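Molybdopterin biosynthesis enzyme, MoaB (Thermus thermophilus, PDB 3MCH) probably binds molybdopterin and acts in the biosynthesis of the molybdenum cofactor, as a trimeric member of the MogA/MoaB family. Local coordinates at residues B[21-26]-B[130-136]; B[95-101]-B[137-142]. Numbering follows the deposited sequence.

Contact 1: residues B[21-26]-B[130-136]; sequences TTHLAI and GSPKGAR
The first turns of two helices, 21-26 and the segment 132-136 that follows the loop at Gly130 and Ser131, lie side by side with axes 8.5 Å apart and N-to-C directions 29° from parallel (signed crossing -29°). Thr21, with a p rotamer, sets OG1 3.4 Å from Pro132 CG. Thr22 is at the closest backbone approach, its CA 4.2 Å from Pro132 CA; with chi1 in m its OG1 donates to Gly130 O at 2.8 Å, while CG2 touches Ala135 CB at 3.5 Å. Ser131, its side chain turned away from 21-26, is the N-cap of its helix: with extended backbone (phi/psi -86/153) and chi1 p, its OG accepts from Gly134 N at 2.9 Å. In this alpha/beta fold of the MogA/MoaB family, Gly130 and Ser131 follow strand 123-128, and the contact lays helix 21-30 beside the N-terminal end of helix 132-142, Thr22 also touching Asn69 of strand 65-69. Ala25 points its CB at the other helix, 3.8 Å from Pro132 O and 4.0 Å from Arg136 NH2; a water bridges Ala25 O (2.8 Å) to Arg136 NE (3.0 Å). Ile26, m,m, brings CD1 to 3.4 Å from Ala135 CB and also rests on Ile6 and Leu67 of the sheet.

Contact 2: residues B[95-101]-B[137-142]; sequences LAELMRL and ESLEAV
Helix 95-99 crosses helix 137-142 at 131° between N-to-C directions, the axes 8.4 Å apart, with Met99 CA 4.1 Å from Ser138 CA and Leu98 CA 5.8 Å from Ala141 CA. A Schellman motif ends the first helix: Leu101 takes positive phi (57/36), its N bonding to Leu98 O at 2.9 Å. One hydrogen bond spans the interface, Ser138 OG (chi1 m) donating to Met99 O at 2.7 Å. The rest is van der Waals packing. Among apolar side chains, Val142 CG1 lies 3.6 Å from Leu98 CB, 3.8 Å from Met99 CG and 4.0 Å from Leu95 CD2, and Ala141 CB 3.7 Å from Leu101 CD2, with Leu101 in m,t. Two carbons meet carbonyls: Ala141 CB is 3.3 Å from Leu98 O, Leu101 CD2 3.6 Å from Glu137 O. Glu137 OE1 bonds to Thr107 OG1. At the trimer interface Glu97 forms a salt bridge with Arg100 of the second subunit, and Arg100 one with Glu97 of the third subunit; Thr107 of the second subunit bonds Ala141 O. Small residues, Ser138 and Ala141, thus permit close helix approach, while the serine hydroxyl, also bonded to Gly134 O of its own helix, gives Met99 O a polar partner from across the interface.

Overall arrangement
From the N terminus, strand 2-9 leads to helix 21-30, whose opening turns lie 104 residues before their partner: contact 1 closes a loop that holds the other five strands of the sheet and ends at 130-136. Within that loop lies 95-101, which pairs with 137-142 across a shorter span of 36 residues, so the two contacts cross rather than nest, their segments alternating along the chain. Helix 132-142 serves both, its first turns in contact 1 and its later ones in contact 2, with the contact centres about 13 Å apart; Ile26 CD1 meets Leu139 CD2 at 3.7 Å between them. Together they join helix 21-30 to helix 93-99, which faces the other subunits of the trimer.

Contact 1: residues B[21-26]-B[130-136]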
loop_
_atom_site.group_PDB
_atom_site.type_symbol
_atom_site.label_atom_id
_atom_site.label_comp_id
_atom_site.label_asym_id
_atom_site.label_seq_id
_atom_site.Cartn_x
_atom_site.Cartn_y
_atom_site.Cartn_z
ATOM N N THR B 21 -20.546 -17.444 11.933
ATOM C CA THR B 21 -19.740 -17.099 13.098
ATOM C C THR B 21 -18.827 -15.890 12.910
ATOM O O THR B 21 -18.392 -15.283 13.889
ATOM C CB THR B 21 -18.880 -18.289 13.559
ATOM O OG1 THR B 21 -18.124 -18.792 12.454
ATOM C CG2 THR B 21 -19.765 -19.399 14.131
ATOM N N THR B 22 -18.528 -15.537 11.665
ATOM C CA THR B 22 -17.676 -14.379 11.422
ATOM C C THR B 22 -18.493 -13.126 11.735
ATOM O O THR B 22 -17.998 -12.188 12.362
ATOM C CB THR B 22 -17.189 -14.344 9.972
ATOM O OG1 THR B 22 -16.499 -15.566 9.682
ATOM C CG2 THR B 22 -16.229 -13.171 9.758
ATOM N N HIS B 23 -19.746 -13.127 11.293
ATOM C CA HIS B 23 -20.674 -12.031 11.556
ATOM C C HIS B 23 -20.673 -11.765 13.065
ATOM O O HIS B 23 -20.574 -10.621 13.510
ATOM C CB HIS B 23 -22.079 -12.440 11.095
ATOM C CG HIS B 23 -23.177 -11.565 11.617
ATOM N ND1 HIS B 23 -24.434 -12.049 11.908
ATOM C CD2 HIS B 23 -23.215 -10.238 11.887
ATOM C CE1 HIS B 23 -25.200 -11.061 12.334
ATOM N NE2 HIS B 23 -24.484 -9.951 12.331
ATOM N N LEU B 24 -20.774 -12.835 13.851
ATOM C CA LEU B 24 -20.789 -12.710 15.305
ATOM C C LEU B 24 -19.487 -12.170 15.883
ATOM O O LEU B 24 -19.503 -11.402 16.843
ATOM C CB LEU B 24 -21.106 -14.060 15.949
ATOM C CG LEU B 24 -22.496 -14.627 15.652
ATOM C CD1 LEU B 24 -22.648 -15.961 16.354
ATOM C CD2 LEU B 24 -23.571 -13.658 16.120
ATOM N N ALA B 25 -18.360 -12.576 15.309
ATOM C CA ALA B 25 -17.061 -12.110 15.789
ATOM C C ALA B 25 -16.944 -10.605 15.565
ATOM O O ALA B 25 -16.421 -9.878 16.411
ATOM C CB ALA B 25 -15.938 -12.834 15.059
ATOM N N ILE B 26 -17.431 -10.147 14.417
ATOM C CA ILE B 26 -17.389 -8.732 14.083
ATOM C C ILE B 26 -18.224 -7.917 15.071
ATOM O O ILE B 26 -17.768 -6.900 15.588
ATOM C CB ILE B 26 -17.873 -8.495 12.637
ATOM C CG1 ILE B 26 -16.862 -9.126 11.667
ATOM C CG2 ILE B 26 -18.043 -7.000 12.379
ATOM C CD1 ILE B 26 -15.384 -8.690 11.805
ATOM N N GLY B 130 -12.261 -13.629 5.723
ATOM C CA GLY B 130 -13.445 -14.436 5.978
ATOM C C GLY B 130 -13.553 -15.313 7.212
ATOM O O GLY B 130 -14.657 -15.736 7.561
ATOM N N SER B 131 -12.441 -15.605 7.877
ATOM C CA SER B 131 -12.510 -16.448 9.071
ATOM C C SER B 131 -12.817 -15.609 10.307
ATOM O O SER B 131 -12.519 -14.416 10.349
ATOM C CB SER B 131 -11.192 -17.196 9.283
ATOM O OG SER B 131 -10.168 -16.329 9.736
ATOM N N PRO B 132 -13.436 -16.221 11.328
ATOM C CA PRO B 132 -13.761 -15.484 12.551
ATOM C C PRO B 132 -12.512 -14.846 13.153
ATOM O O PRO B 132 -12.519 -13.669 13.519
ATOM C CB PRO B 132 -14.357 -16.562 13.453
ATOM C CG PRO B 132 -15.009 -17.485 12.476
ATOM C CD PRO B 132 -13.967 -17.595 11.388
ATOM N N LYS B 133 -11.440 -15.627 13.248
ATOM C CA LYS B 133 -10.185 -15.131 13.803
ATOM C C LYS B 133 -9.600 -14.017 12.939
ATOM O O LYS B 133 -9.160 -12.992 13.455
ATOM C CB LYS B 133 -9.164 -16.268 13.921
ATOM C CG LYS B 133 -7.799 -15.807 14.417
ATOM C CD LYS B 133 -6.799 -16.955 14.490
ATOM C CE LYS B 133 -5.439 -16.455 14.964
ATOM N NZ LYS B 133 -4.455 -17.558 15.130
ATOM N N GLY B 134 -9.602 -14.230 11.626
ATOM C CA GLY B 134 -9.066 -13.244 10.703
ATOM C C GLY B 134 -9.808 -11.919 10.736
ATOM O O GLY B 134 -9.194 -10.855 10.848
ATOM N N ALA B 135 -11.131 -11.979 10.623
ATOM C CA ALA B 135 -11.955 -10.774 10.655
ATOM C C ALA B 135 -11.751 -10.049 11.978
ATOM O O ALA B 135 -11.637 -8.823 12.024
ATOM C CB ALA B 135 -13.425 -11.141 10.484
ATOM N N ARG B 136 -11.692 -10.816 13.059
ATOM C CA ARG B 136 -11.514 -10.242 14.386
ATOM C C ARG B 136 -10.214 -9.462 14.532
ATOM O O ARG B 136 -10.215 -8.306 14.966
ATOM C CB ARG B 136 -11.564 -11.347 15.444
ATOM C CG ARG B 136 -11.509 -10.846 16.874
ATOM C CD ARG B 136 -11.455 -12.010 17.863
ATOM N NE ARG B 136 -12.518 -12.987 17.627
ATOM C CZ ARG B 136 -12.307 -14.266 17.336
ATOM N NH1 ARG B 136 -11.069 -14.735 17.240
ATOM N NH2 ARG B 136 -13.335 -15.080 17.141
HETATM O O HOH W 1 -14.796 -11.190 18.246
#

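Contact 2: residues B[95-101]-B[137-142]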
loop_
_atom_site.group_PDB
_atom_site.type_symbol
_atom_site.label_atom_id
_atom_site.label_comp_id
_atom_site.label_asym_id
_atom_site.label_seq_id
_atom_site.Cartn_x
_atom_site.Cartn_y
_atom_site.Cartn_z
ATOM N N LEU B 95 -5.803 1.765 5.890
ATOM C CA LEU B 95 -6.681 0.834 6.596
ATOM C C LEU B 95 -6.493 -0.585 6.070
ATOM O O LEU B 95 -6.596 -1.552 6.824
ATOM C CB LEU B 95 -8.144 1.281 6.465
ATOM C CG LEU B 95 -8.482 2.554 7.248
ATOM C CD1 LEU B 95 -9.929 2.978 6.993
ATOM C CD2 LEU B 95 -8.257 2.290 8.738
ATOM N N ALA B 96 -6.215 -0.708 4.773
ATOM C CA ALA B 96 -5.982 -2.019 4.174
ATOM C C ALA B 96 -4.705 -2.592 4.799
ATOM O O ALA B 96 -4.608 -3.790 5.052
ATOM C CB ALA B 96 -5.829 -1.887 2.655
ATOM N N GLU B 97 -3.733 -1.723 5.056
ATOM C CA GLU B 97 -2.470 -2.141 5.669
ATOM C C GLU B 97 -2.719 -2.581 7.115
ATOM O O GLU B 97 -2.166 -3.577 7.579
ATOM C CB GLU B 97 -1.467 -0.981 5.630
ATOM C CG GLU B 97 -1.149 -0.523 4.218
ATOM C CD GLU B 97 -0.448 0.824 4.154
ATOM O OE1 GLU B 97 -0.470 1.572 5.156
ATOM O OE2 GLU B 97 0.114 1.143 3.082
ATOM N N LEU B 98 -3.557 -1.841 7.832
ATOM C CA LEU B 98 -3.844 -2.206 9.215
ATOM C C LEU B 98 -4.504 -3.576 9.271
ATOM O O LEU B 98 -4.188 -4.390 10.145
ATOM C CB LEU B 98 -4.755 -1.166 9.879
ATOM C CG LEU B 98 -4.145 0.207 10.178
ATOM C CD1 LEU B 98 -5.178 1.074 10.876
ATOM C CD2 LEU B 98 -2.903 0.049 11.052
ATOM N N MET B 99 -5.411 -3.845 8.334
ATOM C CA MET B 99 -6.105 -5.131 8.322
ATOM C C MET B 99 -5.176 -6.306 8.018
ATOM O O MET B 99 -5.504 -7.457 8.315
ATOM C CB MET B 99 -7.274 -5.100 7.332
ATOM C CG MET B 99 -8.409 -4.187 7.783
ATOM S SD MET B 99 -9.907 -4.283 6.774
ATOM C CE MET B 99 -9.337 -3.453 5.281
ATOM N N ARG B 100 -4.019 -6.019 7.428
ATOM C CA ARG B 100 -3.044 -7.066 7.132
ATOM C C ARG B 100 -2.080 -7.222 8.305
ATOM O O ARG B 100 -1.151 -8.031 8.251
ATOM C CB ARG B 100 -2.260 -6.741 5.854
ATOM C CG ARG B 100 -2.989 -7.093 4.574
ATOM C CD ARG B 100 -2.071 -6.978 3.362
ATOM N NE ARG B 100 -1.912 -5.606 2.884
ATOM C CZ ARG B 100 -2.805 -4.971 2.131
ATOM N NH1 ARG B 100 -3.930 -5.581 1.769
ATOM N NH2 ARG B 100 -2.564 -3.735 1.717
ATOM N N LEU B 101 -2.304 -6.431 9.353
ATOM C CA LEU B 101 -1.486 -6.467 10.570
ATOM C C LEU B 101 -0.005 -6.230 10.277
ATOM O O LEU B 101 0.871 -6.805 10.931
ATOM C CB LEU B 101 -1.655 -7.823 11.266
ATOM C CG LEU B 101 -3.088 -8.346 11.423
ATOM C CD1 LEU B 101 -3.065 -9.710 12.125
ATOM C CD2 LEU B 101 -3.920 -7.346 12.212
ATOM N N GLU B 137 -9.100 -10.091 14.172
ATOM C CA GLU B 137 -7.806 -9.437 14.296
ATOM C C GLU B 137 -7.683 -8.219 13.388
ATOM O O GLU B 137 -7.147 -7.191 13.796
ATOM C CB GLU B 137 -6.676 -10.425 14.001
ATOM C CG GLU B 137 -6.648 -11.614 14.941
ATOM C CD GLU B 137 -5.317 -12.338 14.918
ATOM O OE1 GLU B 137 -4.782 -12.569 13.813
ATOM O OE2 GLU B 137 -4.811 -12.678 16.007
ATOM N N SER B 138 -8.181 -8.336 12.163
ATOM C CA SER B 138 -8.114 -7.220 11.229
ATOM C C SER B 138 -8.967 -6.048 11.708
ATOM O O SER B 138 -8.567 -4.891 11.581
ATOM C CB SER B 138 -8.577 -7.655 9.834
ATOM O OG SER B 138 -7.702 -8.625 9.291
ATOM N N LEU B 139 -10.140 -6.339 12.262
ATOM C CA LEU B 139 -11.014 -5.270 12.724
ATOM C C LEU B 139 -10.474 -4.625 14.000
ATOM O O LEU B 139 -10.580 -3.413 14.182
ATOM C CB LEU B 139 -12.443 -5.797 12.939
ATOM C CG LEU B 139 -13.510 -4.763 13.319
ATOM C CD1 LEU B 139 -13.601 -3.663 12.265
ATOM C CD2 LEU B 139 -14.857 -5.465 13.464
ATOM N N GLU B 140 -9.887 -5.424 14.884
ATOM C CA GLU B 140 -9.326 -4.876 16.114
ATOM C C GLU B 140 -8.153 -3.963 15.794
ATOM O O GLU B 140 -7.880 -3.014 16.521
ATOM C CB GLU B 140 -8.870 -6.000 17.047
ATOM C CG GLU B 140 -10.010 -6.859 17.559
ATOM C CD GLU B 140 -9.548 -7.931 18.524
ATOM O OE1 GLU B 140 -8.550 -8.614 18.215
ATOM O OE2 GLU B 140 -10.188 -8.096 19.586
ATOM N N ALA B 141 -7.460 -4.249 14.693
ATOM C CA ALA B 141 -6.317 -3.439 14.289
ATOM C C ALA B 141 -6.743 -2.038 13.844
ATOM O O ALA B 141 -6.018 -1.063 14.052
ATOM C CB ALA B 141 -5.549 -4.140 13.163
ATOM N N VAL B 142 -7.920 -1.937 13.229
ATOM C CA VAL B 142 -8.407 -0.641 12.768
ATOM C C VAL B 142 -9.287 0.079 13.793
ATOM O O VAL B 142 -9.419 1.298 13.749
ATOM C CB VAL B 142 -9.223 -0.778 11.445
ATOM C CG1 VAL B 142 -8.354 -1.396 10.352
ATOM C CG2 VAL B 142 -10.458 -1.620 11.677
#